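Local coordinates for acetohydroxyacid synthase small subunit Related (PDB 2F06), which is of unestablished function but carries a pair of ACT domains, binds histidine in the crystal and probably acts as an amino-acid-sensing regulatory protein, at the interface of chains A and B and the interface of chains A and C. Coordinates in Å, arbitrary orientation; residue numbers count along the deposited sequence, not the author numbering. Chains: chain A/B/C, conserved hypothetical protein.

Contact 1: the interface of chains A and B. Residues chain A 8, 49, 101-102, 117; chain B 42-44.
The phenol of A:Tyr102 meets the carboxylate of B:Asp44 at its hydroxyl end: OH donates to OD2 over 2.8 Å, and OD2 accepts through its syn lone pair, on the side of OD1. The two side chains cross at about a right angle, with ring and carboxylate planes 73° apart, and OD1 lies at the ring edge, where the weakly positive ring hydrogens suit an anion. The same hydroxyl is also within donating distance, 2.8 Å, of the amide oxygen OE1 of A:Gln8. One phenol proton cannot serve both oxygens at once, so the bond may alternate.

Within chain A, the guanidinium of A:Arg49 lies nearly parallel over one face of the phenol, with CE1 of the ring over the guanidinium centre and NH1 offset toward the rim, and CB of A:Arg117 sits over the centre of the other, 3.5 Å above it. The ring is thereby kept from turning between guanidinium and aliphatic stem. A:Arg49 comes at B:Asp44 from the opposite direction; its NH2 is 3.9 Å from OD2, a long salt bridge. Its NE binds water 1 at 2.9 Å, but that water lies improbably close to OD2, so bridging on that side is doubtful. A phenylalanine in place of A:Tyr102 would probably leave both OD2 of B:Asp44 and OE1 of A:Gln8 without the phenol donor.

B:Ala43, small enough to fit close to the ring edge, touches CB of A:Glu101 through its own CB at 3.6 Å. With CG set between the backbone N and the carbonyl carbon (chi1 62°), B:Asn42 brings OD1 to the backbone N of B:Asp44, accepting at 2.7 Å in the carbonyl plane, shaping the turn that presents the aspartate.

In the fold, the start of strand 102-108 with A:Glu101, and strands 46-52 and 111-118, receive the chain B loop between strands 34-41 and 46-52, while strand 5-13 supports from behind through A:Gln8.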
loop_
_atom_site.group_PDB
_atom_site.type_symbol
_atom_site.label_atom_id
_atom_site.label_comp_id
_atom_site.label_asym_id
_atom_site.label_seq_id
_atom_site.Cartn_x
_atom_site.Cartn_y
_atom_site.Cartn_z
ATOM N N GLN A 8 -16.385 4.723 -7.842
ATOM C CA GLN A 8 -15.714 4.936 -6.595
ATOM C C GLN A 8 -14.742 6.104 -6.720
ATOM O O GLN A 8 -13.975 6.201 -7.674
ATOM C CB GLN A 8 -14.971 3.683 -6.216
ATOM C CG GLN A 8 -14.130 3.811 -4.971
ATOM C CD GLN A 8 -13.149 2.654 -4.872
ATOM O OE1 GLN A 8 -12.067 2.685 -5.472
ATOM N NE2 GLN A 8 -13.526 1.635 -4.139
ATOM N N ARG A 49 -10.529 5.758 -0.528
ATOM C CA ARG A 49 -11.472 5.149 -1.429
ATOM C C ARG A 49 -12.877 5.320 -0.880
ATOM O O ARG A 49 -13.122 5.048 0.300
ATOM C CB ARG A 49 -11.154 3.697 -1.493
ATOM C CG ARG A 49 -10.016 3.435 -2.327
ATOM C CD ARG A 49 -9.704 1.865 -2.295
ATOM N NE ARG A 49 -8.533 1.689 -3.166
ATOM C CZ ARG A 49 -7.648 0.721 -3.029
ATOM N NH1 ARG A 49 -7.803 -0.242 -2.070
ATOM N NH2 ARG A 49 -6.642 0.721 -3.881
ATOM N N GLU A 101 -9.247 -7.660 -6.772
ATOM C CA GLU A 101 -8.056 -6.822 -6.554
ATOM C C GLU A 101 -8.108 -6.207 -5.154
ATOM O O GLU A 101 -7.119 -6.297 -4.422
ATOM C CB GLU A 101 -7.787 -5.783 -7.650
ATOM C CG GLU A 101 -6.986 -6.337 -8.861
ATOM C CD GLU A 101 -5.701 -7.129 -8.488
ATOM O OE1 GLU A 101 -4.852 -6.631 -7.692
ATOM O OE2 GLU A 101 -5.538 -8.260 -9.014
ATOM N N TYR A 102 -9.258 -5.663 -4.775
ATOM C CA TYR A 102 -9.602 -5.321 -3.375
ATOM C C TYR A 102 -11.113 -5.310 -3.205
ATOM O O TYR A 102 -11.904 -5.344 -4.194
ATOM C CB TYR A 102 -9.030 -3.959 -2.908
ATOM C CG TYR A 102 -9.401 -2.810 -3.832
ATOM C CD1 TYR A 102 -8.594 -2.475 -4.960
ATOM C CD2 TYR A 102 -10.564 -2.059 -3.598
ATOM C CE1 TYR A 102 -8.960 -1.354 -5.820
ATOM C CE2 TYR A 102 -10.905 -1.017 -4.393
ATOM C CZ TYR A 102 -10.128 -0.665 -5.510
ATOM O OH TYR A 102 -10.610 0.389 -6.269
ATOM N N ARG A 117 -13.649 -4.511 -6.286
ATOM C CA ARG A 117 -12.893 -4.177 -7.530
ATOM C C ARG A 117 -12.296 -5.504 -8.055
ATOM O O ARG A 117 -11.268 -5.949 -7.527
ATOM C CB ARG A 117 -11.771 -3.223 -7.226
ATOM C CG ARG A 117 -10.839 -2.920 -8.367
ATOM C CD ARG A 117 -11.621 -2.493 -9.593
ATOM N NE ARG A 117 -10.751 -2.249 -10.764
ATOM C CZ ARG A 117 -11.155 -1.707 -11.925
ATOM N NH1 ARG A 117 -12.428 -1.360 -12.122
ATOM N NH2 ARG A 117 -10.276 -1.525 -12.907
ATOM N N ASN B 42 -0.776 0.338 -5.253
ATOM C CA ASN B 42 -1.943 -0.430 -4.904
ATOM C C ASN B 42 -2.502 -0.969 -6.242
ATOM O O ASN B 42 -1.848 -0.790 -7.270
ATOM C CB ASN B 42 -2.934 0.456 -4.129
ATOM C CG ASN B 42 -3.435 1.628 -4.954
ATOM O OD1 ASN B 42 -3.934 1.428 -6.071
ATOM N ND2 ASN B 42 -3.308 2.878 -4.412
ATOM N N ALA B 43 -3.654 -1.613 -6.255
ATOM C CA ALA B 43 -4.190 -2.166 -7.517
ATOM C C ALA B 43 -4.548 -1.107 -8.626
ATOM O O ALA B 43 -4.643 -1.467 -9.825
ATOM C CB ALA B 43 -5.405 -3.058 -7.263
ATOM N N ASP B 44 -4.827 0.118 -8.231
ATOM C CA ASP B 44 -5.331 1.097 -9.180
ATOM C C ASP B 44 -4.223 2.034 -9.632
ATOM O O ASP B 44 -4.168 2.399 -10.806
ATOM C CB ASP B 44 -6.471 1.971 -8.606
ATOM C CG ASP B 44 -7.694 1.193 -8.195
ATOM O OD1 ASP B 44 -8.077 0.174 -8.825
ATOM O OD2 ASP B 44 -8.354 1.652 -7.225
HETATM O O HOH W 1 -8.001 3.290 -5.503
#

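Contact 2: the interface of chains A and C. Residues chain A 20, 24, 34, 37; chain C 86, 90, 103, 105.
A:Leu20 and C:Leu90 meet at the apolar centre, their side chains crossing at about a right angle, with CD2 of A:Leu20 3.7 Å from CD1 of C:Leu90. The selenomethionine C:Met103 reaches the same leucine tip to tip, its CE 3.7 Å from CD1 of A:Leu20. Its chain runs extended beyond CG (chi2 -175°), which carries the methyl away from its strand to the leucines of the two helices, A:Leu20 and C:Leu90; a long, unbranched side chain suits that reach.

On the strand side, A:Leu37 points CD2 at CD2 of C:Leu86, 3.9 Å away, while its CD1 branch lies 3.8 Å from CG of C:Met103. A:Leu34 lies more distant, at the margin of this group. The forked leucines let one residue touch two neighbours at once.

Further out, A:Thr24 offers its methyl CG2 to CD1 of C:Leu90 at 3.8 Å, so a polar residue contributes an apolar face. At the rim the backbones take over: N of A:Leu37 donates to O of C:Ser105, and N of C:Ser105 returns a bond to O of A:Leu37, each 2.9 Å, forming an antiparallel bridge. C:Leu86 and C:Ser105 also line the histidine pocket, so ligand binding and this interface may be coupled.

The patch sets helix 19-29 and strand 34-41 of chain A against helix 85-95 and strand 102-108 of chain C, so a sheet continues across the chains with helices packed on one side, as in paired ACT domains.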
loop_
_atom_site.group_PDB
_atom_site.type_symbol
_atom_site.label_atom_id
_atom_site.label_comp_id
_atom_site.label_asym_id
_atom_site.label_seq_id
_atom_site.Cartn_x
_atom_site.Cartn_y
_atom_site.Cartn_z
ATOM N N LEU A 20 -7.535 14.840 5.505
ATOM C CA LEU A 20 -8.723 13.975 5.518
ATOM C C LEU A 20 -9.962 14.755 6.076
ATOM O O LEU A 20 -11.102 14.604 5.579
ATOM C CB LEU A 20 -8.459 12.672 6.288
ATOM C CG LEU A 20 -9.731 11.867 6.582
ATOM C CD1 LEU A 20 -10.446 11.179 5.320
ATOM C CD2 LEU A 20 -9.377 10.904 7.739
ATOM N N THR A 24 -13.501 15.614 4.055
ATOM C CA THR A 24 -14.862 15.297 4.539
ATOM C C THR A 24 -15.680 16.575 4.709
ATOM O O THR A 24 -16.916 16.536 4.571
ATOM C CB THR A 24 -14.873 14.493 5.862
ATOM O OG1 THR A 24 -14.082 15.171 6.844
ATOM C CG2 THR A 24 -14.344 13.004 5.581
ATOM N N LEU A 34 -21.533 10.119 2.537
ATOM C CA LEU A 34 -20.609 9.011 2.376
ATOM C C LEU A 34 -21.334 7.700 2.700
ATOM O O LEU A 34 -21.909 7.569 3.747
ATOM C CB LEU A 34 -19.436 9.247 3.322
ATOM C CG LEU A 34 -18.520 10.474 3.069
ATOM C CD1 LEU A 34 -17.635 10.732 4.293
ATOM C CD2 LEU A 34 -17.607 10.221 1.907
ATOM N N LEU A 37 -16.440 3.876 2.881
ATOM C CA LEU A 37 -15.125 4.297 2.564
ATOM C C LEU A 37 -14.088 3.387 3.210
ATOM O O LEU A 37 -14.404 2.576 4.094
ATOM C CB LEU A 37 -14.929 5.753 2.939
ATOM C CG LEU A 37 -15.167 6.119 4.367
ATOM C CD1 LEU A 37 -14.160 5.307 5.241
ATOM C CD2 LEU A 37 -15.012 7.654 4.478
ATOM N N LEU C 86 -19.294 12.303 9.936
ATOM C CA LEU C 86 -17.920 11.827 10.113
ATOM C C LEU C 86 -16.927 12.994 10.225
ATOM O O LEU C 86 -16.002 12.931 11.028
ATOM C CB LEU C 86 -17.506 10.889 8.970
ATOM C CG LEU C 86 -16.117 10.235 9.067
ATOM C CD1 LEU C 86 -15.856 9.493 10.429
ATOM C CD2 LEU C 86 -15.905 9.305 7.879
ATOM N N LEU C 90 -13.889 13.854 12.992
ATOM C CA LEU C 90 -12.502 13.888 12.577
ATOM C C LEU C 90 -11.922 15.246 12.993
ATOM O O LEU C 90 -10.723 15.397 13.257
ATOM C CB LEU C 90 -12.459 13.694 11.052
ATOM C CG LEU C 90 -12.809 12.326 10.419
ATOM C CD1 LEU C 90 -12.643 12.332 8.898
ATOM C CD2 LEU C 90 -12.007 11.245 10.960
HETATM N N MSE C 103 -8.850 3.955 8.349
HETATM C CA MSE C 103 -10.218 3.684 8.823
HETATM C C MSE C 103 -10.946 3.027 7.696
HETATM O O MSE C 103 -10.490 3.129 6.566
HETATM C CB MSE C 103 -10.934 5.003 9.225
HETATM C CG MSE C 103 -11.617 5.764 8.077
HETATM SE SE MSE C 103 -12.278 7.440 8.855
HETATM C CE MSE C 103 -12.337 8.645 7.255
ATOM N N SER C 105 -15.356 2.077 6.780
ATOM C CA SER C 105 -16.680 2.276 7.285
ATOM C C SER C 105 -17.780 2.173 6.255
ATOM O O SER C 105 -17.519 2.346 5.064
ATOM C CB SER C 105 -16.751 3.657 7.927
ATOM O OG SER C 105 -16.310 4.617 7.004
#

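The C-alpha centres of contact 1 and contact 2 lie about 17 Å apart, so chain A meets chains B and C through neighbouring regions. Strand 102-108 serves both: A:Tyr102 takes part in contact 1, and in chain C the same strand supplies C:Met103 and C:Ser105 to contact 2. Strand 34-41 enters contact 2, and the loop that follows it enters contact 1 from chain B. Each interface is two-fold symmetric, so every patch has a twin. Together the two interfaces can build the deposited four-copy assembly, although this tetramer may not be the form present in solution.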